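Local coordinates for protein 4-hydroxybenzoyl-CoA thioesterase (PDB 5WH9) that probably hydrolyses the thioester bond of gentisyl-coenzyme A, as a hotdog-fold acyl-CoA thioesterase, at residues 5-17 and 67-79. Residues are numbered along the deposited sequence; the frame is centred on the assembly and turned at random.
Sequences VYHFRVKFGDTDA and PLLFADHVFIRTS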
ATOM      1  N   VAL B   5      23.375   1.805  -6.815  1.00 26.34           N
ATOM      2  CA  VAL B   5      22.071   2.332  -7.174  1.00 27.67           C
ATOM      3  C   VAL B   5      20.960   1.310  -6.961  1.00 21.83           C
ATOM      4  O   VAL B   5      21.170   0.123  -7.112  1.00 28.60           O
ATOM      5  CB  VAL B   5      22.052   2.828  -8.631  1.00 27.09           C
ATOM      6  CG1 VAL B   5      22.881   4.079  -8.776  1.00 28.17           C
ATOM      7  CG2 VAL B   5      22.546   1.753  -9.569  1.00 23.91           C
ATOM      8  N   TYR B   6      19.776   1.775  -6.613  1.00 19.95           N
ATOM      9  CA  TYR B   6      18.671   0.871  -6.378  1.00 16.48           C
ATOM     10  C   TYR B   6      17.688   0.872  -7.533  1.00 17.33           C
ATOM     11  O   TYR B   6      16.997   1.831  -7.784  1.00 22.15           O
ATOM     12  CB  TYR B   6      17.982   1.227  -5.067  1.00 17.67           C
ATOM     13  CG  TYR B   6      16.763   0.410  -4.753  1.00 18.68           C
ATOM     14  CD1 TYR B   6      16.838  -0.959  -4.617  1.00 22.28           C
ATOM     15  CD2 TYR B   6      15.538   1.006  -4.593  1.00 16.86           C
ATOM     16  CE1 TYR B   6      15.730  -1.703  -4.319  1.00 16.74           C
ATOM     17  CE2 TYR B   6      14.422   0.266  -4.295  1.00 21.01           C
ATOM     18  CZ  TYR B   6      14.528  -1.090  -4.165  1.00 17.39           C
ATOM     19  OH  TYR B   6      13.432  -1.827  -3.885  1.00 15.52           O
ATOM     20  N   HIS B   7      17.644  -0.245  -8.228  1.00 18.40           N
ATOM     21  CA  HIS B   7      16.769  -0.429  -9.367  1.00 20.70           C
ATOM     22  C   HIS B   7      15.385  -0.888  -8.964  1.00 19.89           C
ATOM     23  O   HIS B   7      15.227  -1.580  -7.983  1.00 20.79           O
ATOM     24  CB  HIS B   7      17.371  -1.448 -10.324  1.00 24.44           C
ATOM     25  CG  HIS B   7      18.480  -0.905 -11.157  1.00 25.66           C
ATOM     26  ND1 HIS B   7      19.805  -1.147 -10.882  1.00 31.86           N
ATOM     27  CD2 HIS B   7      18.463  -0.122 -12.255  1.00 22.53           C
ATOM     28  CE1 HIS B   7      20.554  -0.539 -11.776  1.00 26.12           C
ATOM     29  NE2 HIS B   7      19.764   0.089 -12.621  1.00 27.03           N
ATOM     30  N   PHE B   8      14.392  -0.497  -9.740  1.00 11.51           N
ATOM     31  CA  PHE B   8      13.026  -0.913  -9.495  1.00 13.33           C
ATOM     32  C   PHE B   8      12.141  -0.627 -10.685  1.00 12.08           C
ATOM     33  O   PHE B   8      12.460   0.181 -11.519  1.00 10.32           O
ATOM     34  CB  PHE B   8      12.441  -0.325  -8.195  1.00 13.17           C
ATOM     35  CG  PHE B   8      12.041   1.120  -8.283  1.00 11.05           C
ATOM     36  CD1 PHE B   8      12.922   2.112  -7.933  1.00 10.51           C
ATOM     37  CD2 PHE B   8      10.773   1.482  -8.688  1.00 13.36           C
ATOM     38  CE1 PHE B   8      12.555   3.434  -7.992  1.00 12.04           C
ATOM     39  CE2 PHE B   8      10.404   2.806  -8.758  1.00 12.79           C
ATOM     40  CZ  PHE B   8      11.295   3.782  -8.400  1.00 12.69           C
ATOM     41  N   ARG B   9      11.026  -1.330 -10.743  1.00 17.91           N
ATOM     42  CA  ARG B   9      10.029  -1.170 -11.792  1.00 15.93           C
ATOM     43  C   ARG B   9       8.685  -0.750 -11.192  1.00 19.63           C
ATOM     44  O   ARG B   9       8.278  -1.259 -10.155  1.00 21.19           O
ATOM     45  CB  ARG B   9       9.842  -2.479 -12.546  1.00 21.85           C
ATOM     46  CG  ARG B   9      11.100  -3.036 -13.207  1.00 29.59           C
ATOM     47  CD  ARG B   9      10.713  -3.802 -14.456  1.00 38.55           C
ATOM     48  NE  ARG B   9      11.843  -4.482 -15.081  1.00 51.51           N
ATOM     49  CZ  ARG B   9      11.738  -5.302 -16.124  1.00 54.86           C
ATOM     50  NH1 ARG B   9      10.552  -5.541 -16.672  1.00 51.51           N
ATOM     51  NH2 ARG B   9      12.823  -5.879 -16.627  1.00 61.49           N
ATOM     52  N   VAL B  10       8.005   0.174 -11.861  1.00 11.70           N
ATOM     53  CA  VAL B  10       6.655   0.569 -11.490  1.00 15.90           C
ATOM     54  C   VAL B  10       5.633  -0.552 -11.714  1.00 19.10           C
ATOM     55  O   VAL B  10       5.392  -0.990 -12.852  1.00 22.04           O
ATOM     56  CB  VAL B  10       6.224   1.821 -12.278  1.00 15.97           C
ATOM     57  CG1 VAL B  10       4.799   2.189 -11.950  1.00 14.31           C
ATOM     58  CG2 VAL B  10       7.154   2.974 -11.966  1.00 14.65           C
ATOM     59  N   LYS B  11       5.046  -1.024 -10.623  1.00 15.66           N
ATOM     60  CA  LYS B  11       3.986  -2.015 -10.694  1.00 14.56           C
ATOM     61  C   LYS B  11       2.664  -1.336 -11.028  1.00 16.60           C
ATOM     62  O   LYS B  11       2.432  -0.174 -10.685  1.00 18.07           O
ATOM     63  CB  LYS B  11       3.824  -2.728  -9.349  1.00 15.98           C
ATOM     64  CG  LYS B  11       5.127  -3.216  -8.753  1.00 19.13           C
ATOM     65  CD  LYS B  11       6.005  -3.920  -9.799  1.00 17.76           C
ATOM     66  CE  LYS B  11       7.278  -4.412  -9.166  1.00 20.65           C
ATOM     67  NZ  LYS B  11       7.917  -5.454 -10.018  1.00 29.04           N
ATOM     68  N   PHE B  12       1.790  -2.079 -11.684  1.00 15.16           N
ATOM     69  CA  PHE B  12       0.432  -1.632 -11.925  1.00 14.69           C
ATOM     70  C   PHE B  12      -0.185  -1.053 -10.638  1.00 13.76           C
ATOM     71  O   PHE B  12      -0.811   0.012 -10.648  1.00 13.35           O
ATOM     72  CB  PHE B  12      -0.379  -2.827 -12.422  1.00 15.24           C
ATOM     73  CG  PHE B  12      -1.760  -2.483 -12.813  1.00 18.06           C
ATOM     74  CD1 PHE B  12      -1.992  -1.568 -13.825  1.00 17.64           C
ATOM     75  CD2 PHE B  12      -2.833  -3.056 -12.165  1.00 18.40           C
ATOM     76  CE1 PHE B  12      -3.272  -1.245 -14.193  1.00 20.02           C
ATOM     77  CE2 PHE B  12      -4.118  -2.726 -12.528  1.00 25.06           C
ATOM     78  CZ  PHE B  12      -4.335  -1.817 -13.546  1.00 21.81           C
ATOM     79  N   GLY B  13       0.022  -1.755  -9.533  1.00 12.27           N
ATOM     80  CA  GLY B  13      -0.552  -1.382  -8.257  1.00 17.35           C
ATOM     81  C   GLY B  13       0.008  -0.117  -7.635  1.00 20.21           C
ATOM     82  O   GLY B  13      -0.523   0.346  -6.618  1.00 17.60           O
ATOM     83  N   ASP B  14       1.071   0.426  -8.232  1.00 15.24           N
ATOM     84  CA  ASP B  14       1.666   1.691  -7.809  1.00 15.49           C
ATOM     85  C   ASP B  14       1.009   2.862  -8.519  1.00 17.00           C
ATOM     86  O   ASP B  14       1.294   4.022  -8.205  1.00 15.28           O
ATOM     87  CB  ASP B  14       3.159   1.732  -8.138  1.00 13.23           C
ATOM     88  CG  ASP B  14       3.952   0.707  -7.364  1.00 18.88           C
ATOM     89  OD1 ASP B  14       3.656   0.519  -6.163  1.00 20.69           O
ATOM     90  OD2 ASP B  14       4.864   0.084  -7.963  1.00 18.45           O
ATOM     91  N   THR B  15       0.146   2.560  -9.487  1.00 10.83           N
ATOM     92  CA  THR B  15      -0.560   3.607 -10.221  1.00 11.66           C
ATOM     93  C   THR B  15      -1.912   3.904  -9.566  1.00 13.67           C
ATOM     94  O   THR B  15      -2.365   3.184  -8.670  1.00 11.32           O
ATOM     95  CB  THR B  15      -0.754   3.239 -11.708  1.00 11.01           C
ATOM     96  OG1 THR B  15      -1.724   2.188 -11.832  1.00  9.34           O
ATOM     97  CG2 THR B  15       0.558   2.789 -12.323  1.00 11.17           C
ATOM     98  N   ASP B  16      -2.552   4.975 -10.010  1.00 15.87           N
ATOM     99  CA  ASP B  16      -3.887   5.279  -9.543  1.00 20.61           C
ATOM    100  C   ASP B  16      -4.743   5.685 -10.747  1.00 20.86           C
ATOM    101  O   ASP B  16      -4.293   5.626 -11.894  1.00 17.42           O
ATOM    102  CB  ASP B  16      -3.844   6.374  -8.481  1.00 16.34           C
ATOM    103  CG  ASP B  16      -3.224   7.668  -8.997  1.00 19.81           C
ATOM    104  OD1 ASP B  16      -3.602   8.118 -10.106  1.00 19.49           O
ATOM    105  OD2 ASP B  16      -2.365   8.241  -8.287  1.00 17.28           O
ATOM    106  N   ALA B  17      -5.971   6.096 -10.474  1.00 25.83           N
ATOM    107  CA  ALA B  17      -6.952   6.327 -11.526  1.00 29.13           C
ATOM    108  C   ALA B  17      -6.516   7.375 -12.529  1.00 28.28           C
ATOM    109  O   ALA B  17      -6.965   7.358 -13.677  1.00 31.20           O
ATOM    110  CB  ALA B  17      -8.304   6.708 -10.923  1.00 31.70           C
ATOM    111  N   PRO B  67       6.293  12.571 -14.703  1.00 36.71           N
ATOM    112  CA  PRO B  67       5.527  11.395 -14.255  1.00 35.23           C
ATOM    113  C   PRO B  67       6.177  10.016 -14.470  1.00 33.21           C
ATOM    114  O   PRO B  67       6.847   9.792 -15.479  1.00 36.52           O
ATOM    115  CB  PRO B  67       4.237  11.493 -15.075  1.00 38.75           C
ATOM    116  CG  PRO B  67       4.638  12.223 -16.311  1.00 44.94           C
ATOM    117  CD  PRO B  67       5.685  13.211 -15.883  1.00 40.41           C
ATOM    118  N   LEU B  68       5.951   9.106 -13.521  1.00 23.84           N
ATOM    119  CA  LEU B  68       6.222   7.688 -13.674  1.00 18.55           C
ATOM    120  C   LEU B  68       4.890   7.007 -13.960  1.00 19.24           C
ATOM    121  O   LEU B  68       3.858   7.396 -13.422  1.00 11.93           O
ATOM    122  CB  LEU B  68       6.847   7.127 -12.403  1.00 16.80           C
ATOM    123  CG  LEU B  68       8.231   7.639 -11.997  1.00 19.63           C
ATOM    124  CD1 LEU B  68       8.688   7.115 -10.635  1.00 21.91           C
ATOM    125  CD2 LEU B  68       9.269   7.324 -13.077  1.00 16.98           C
ATOM    126  N   LEU B  69       5.260   6.164 -14.814  1.00 31.07           N
ATOM    127  CA  LEU B  69       4.148   5.447 -15.414  1.00 25.74           C
ATOM    128  C   LEU B  69       4.301   3.957 -15.174  1.00 28.33           C
ATOM    129  O   LEU B  69       5.388   3.480 -14.858  1.00 31.49           O
ATOM    130  CB  LEU B  69       4.068   5.729 -16.909  1.00 28.06           C
ATOM    131  CG  LEU B  69       3.957   7.171 -17.406  1.00 31.02           C
ATOM    132  CD1 LEU B  69       4.023   7.197 -18.942  1.00 29.85           C
ATOM    133  CD2 LEU B  69       2.678   7.827 -16.922  1.00 25.83           C
ATOM    134  N   PHE B  70       3.203   3.228 -15.317  1.00 20.42           N
ATOM    135  CA  PHE B  70       3.239   1.778 -15.182  1.00 21.45           C
ATOM    136  C   PHE B  70       4.299   1.140 -16.088  1.00 18.89           C
ATOM    137  O   PHE B  70       4.371   1.417 -17.288  1.00 22.19           O
ATOM    138  CB  PHE B  70       1.848   1.192 -15.445  1.00 19.23           C
ATOM    139  CG  PHE B  70       1.824  -0.306 -15.545  1.00 18.43           C
ATOM    140  CD1 PHE B  70       2.562  -1.086 -14.681  1.00 19.45           C
ATOM    141  CD2 PHE B  70       1.054  -0.931 -16.511  1.00 20.49           C
ATOM    142  CE1 PHE B  70       2.530  -2.461 -14.779  1.00 20.30           C
ATOM    143  CE2 PHE B  70       1.021  -2.292 -16.612  1.00 17.76           C
ATOM    144  CZ  PHE B  70       1.753  -3.061 -15.749  1.00 20.73           C
ATOM    145  N   ALA B  71       5.141   0.313 -15.473  1.00 21.83           N
ATOM    146  CA  ALA B  71       6.169  -0.489 -16.152  1.00 19.63           C
ATOM    147  C   ALA B  71       7.457   0.268 -16.383  1.00 16.15           C
ATOM    148  O   ALA B  71       8.422  -0.295 -16.885  1.00 19.23           O
ATOM    149  CB  ALA B  71       5.656  -1.113 -17.467  1.00 15.96           C
ATOM    150  N   ASP B  72       7.487   1.537 -16.007  1.00 16.94           N
ATOM    151  CA  ASP B  72       8.733   2.282 -16.097  1.00 17.34           C
ATOM    152  C   ASP B  72       9.839   1.541 -15.356  1.00 15.96           C
ATOM    153  O   ASP B  72       9.596   0.976 -14.288  1.00 13.81           O
ATOM    154  CB  ASP B  72       8.581   3.692 -15.537  1.00 18.93           C
ATOM    155  CG  ASP B  72       8.034   4.650 -16.551  1.00 22.13           C
ATOM    156  OD1 ASP B  72       7.946   4.238 -17.730  1.00 20.24           O
ATOM    157  OD2 ASP B  72       7.700   5.799 -16.176  1.00 21.05           O
ATOM    158  N   HIS B  73      11.027   1.504 -15.959  1.00 18.13           N
ATOM    159  CA  HIS B  73      12.232   1.041 -15.276  1.00 22.88           C
ATOM    160  C   HIS B  73      12.836   2.281 -14.650  1.00 20.29           C
ATOM    161  O   HIS B  73      12.898   3.331 -15.289  1.00 16.02           O
ATOM    162  CB  HIS B  73      13.247   0.458 -16.258  1.00 19.53           C
ATOM    163  CG  HIS B  73      12.743  -0.722 -17.028  1.00 32.66           C
ATOM    164  ND1 HIS B  73      13.202  -2.004 -16.805  1.00 39.43           N
ATOM    165  CD2 HIS B  73      11.837  -0.815 -18.031  1.00 31.65           C
ATOM    166  CE1 HIS B  73      12.596  -2.834 -17.635  1.00 43.58           C
ATOM    167  NE2 HIS B  73      11.762  -2.139 -18.388  1.00 40.66           N
ATOM    168  N   VAL B  74      13.284   2.175 -13.406  1.00 11.83           N
ATOM    169  CA  VAL B  74      13.756   3.357 -12.707  1.00 14.47           C
ATOM    170  C   VAL B  74      14.870   2.914 -11.820  1.00 10.04           C
ATOM    171  O   VAL B  74      14.934   1.747 -11.424  1.00 16.78           O
ATOM    172  CB  VAL B  74      12.611   3.997 -11.831  1.00 13.91           C
ATOM    173  CG1 VAL B  74      12.986   5.392 -11.368  1.00 15.02           C
ATOM    174  CG2 VAL B  74      11.308   4.054 -12.601  1.00  9.55           C
ATOM    175  N   PHE B  75      15.766   3.830 -11.508  1.00 13.57           N
ATOM    176  CA  PHE B  75      16.706   3.574 -10.425  1.00 18.35           C
ATOM    177  C   PHE B  75      16.913   4.839  -9.583  1.00 14.48           C
ATOM    178  O   PHE B  75      16.621   5.952 -10.021  1.00 15.12           O
ATOM    179  CB  PHE B  75      18.015   2.950 -10.931  1.00 17.78           C
ATOM    180  CG  PHE B  75      18.882   3.885 -11.755  1.00 22.20           C
ATOM    181  CD1 PHE B  75      19.762   4.763 -11.133  1.00 18.89           C
ATOM    182  CD2 PHE B  75      18.846   3.848 -13.145  1.00 20.39           C
ATOM    183  CE1 PHE B  75      20.581   5.610 -11.879  1.00 25.61           C
ATOM    184  CE2 PHE B  75      19.660   4.692 -13.907  1.00 24.01           C
ATOM    185  CZ  PHE B  75      20.532   5.582 -13.269  1.00 25.56           C
ATOM    186  N   ILE B  76      17.341   4.656  -8.347  1.00  7.14           N
ATOM    187  CA  ILE B  76      17.575   5.789  -7.486  1.00 13.72           C
ATOM    188  C   ILE B  76      19.057   5.884  -7.186  1.00 10.89           C
ATOM    189  O   ILE B  76      19.688   4.880  -6.871  1.00  9.98           O
ATOM    190  CB  ILE B  76      16.814   5.664  -6.152  1.00  7.80           C
ATOM    191  CG1 ILE B  76      15.311   5.850  -6.367  1.00 10.15           C
ATOM    192  CG2 ILE B  76      17.338   6.689  -5.180  1.00  7.40           C
ATOM    193  CD1 ILE B  76      14.444   5.511  -5.137  1.00  5.66           C
ATOM    194  N   ARG B  77      19.607   7.088  -7.278  1.00 25.83           N
ATOM    195  CA  ARG B  77      20.985   7.340  -6.862  1.00 26.56           C
ATOM    196  C   ARG B  77      20.976   7.920  -5.459  1.00 28.06           C
ATOM    197  O   ARG B  77      20.449   9.017  -5.243  1.00 23.97           O
ATOM    198  CB  ARG B  77      21.674   8.340  -7.797  1.00 32.02           C
ATOM    199  CG  ARG B  77      22.058   7.794  -9.152  1.00 37.44           C
ATOM    200  CD  ARG B  77      23.262   8.545  -9.756  1.00 38.79           C
ATOM    201  NE  ARG B  77      23.548   8.043 -11.094  1.00 38.70           N
ATOM    202  CZ  ARG B  77      23.115   8.604 -12.220  1.00 42.09           C
ATOM    203  NH1 ARG B  77      22.407   9.728 -12.186  1.00 32.57           N
ATOM    204  NH2 ARG B  77      23.410   8.048 -13.389  1.00 44.11           N
ATOM    205  N   THR B  78      21.569   7.200  -4.513  1.00 21.08           N
ATOM    206  CA  THR B  78      21.565   7.648  -3.134  1.00 19.10           C
ATOM    207  C   THR B  78      22.953   8.077  -2.721  1.00 22.80           C
ATOM    208  O   THR B  78      23.918   7.351  -2.906  1.00 23.73           O
ATOM    209  CB  THR B  78      21.058   6.557  -2.193  1.00 20.03           C
ATOM    210  OG1 THR B  78      19.741   6.167  -2.592  1.00 19.95           O
ATOM    211  CG2 THR B  78      20.999   7.062  -0.765  1.00 18.05           C
ATOM    212  N   SER B  79      23.054   9.285  -2.192  1.00 25.57           N
ATOM    213  CA  SER B  79      24.302   9.741  -1.617  1.00 27.60           C
ATOM    214  C   SER B  79      24.005  10.193  -0.192  1.00 31.38           C
ATOM    215  O   SER B  79      22.848  10.431   0.151  1.00 32.92           O
ATOM    216  CB  SER B  79      24.891  10.866  -2.459  1.00 26.63           C
ATOM    217  OG  SER B  79      23.897  11.792  -2.848  1.00 27.23           O
TER
HETATM  218  O   HOH W   1       8.710  -3.342 -16.830  1.00 37.69           O
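Phe8 and Val74 are a hydrogen-bonded pair, their side chains side by side, where the short strand 6-9 runs antiparallel along strand 73-79, and they illustrate how a short N-terminal strand is joined to the sheet. Val74 CB sits over one face of the Phe8 ring, 3.9 Å from its centroid, a CH-pi contact; Ile76 CD1 adds to the packing obliquely, 4.0 Å from Phe8 CE1. Phe8 CG lies between its backbone N and carbonyl carbon (chi1 76°), a rotation that brings the ring face under Val74 CB. Trp29 of helix 25-40 stacks on this ring, which places the pair under the central helix of the hotdog fold.

On the other sheet face His7 and Phe75 lie side by side, His7 CD2 3.4 Å from Phe75 CB, with their ring planes at 56°, an oblique pair. Past the strand pairing, Val10 grips the type II turn 69-72 with two backbone bonds that reach different residues: its N donates to Asp72 O at 3.0 Å and its O accepts from Ala71 N, the register having slipped by one. Asp72 OD2 steadies that turn by taking Leu69 N at 2.8 Å and a salt bridge from Lys96.

At the far end the edge of Phe12 points toward the face of Phe70, and Phe12 CB lies 4.0 Å from the centroid of the Phe70 ring. That ring also meets the ring of His35 of the third subunit; an alanine here would remove the ring that Phe12 packs on and is likely to open a gap beside His35 of that subunit.

Backbone bonds thus set the register, while ring packing ties one face to the helix, and Phe70 to His35 of the third subunit.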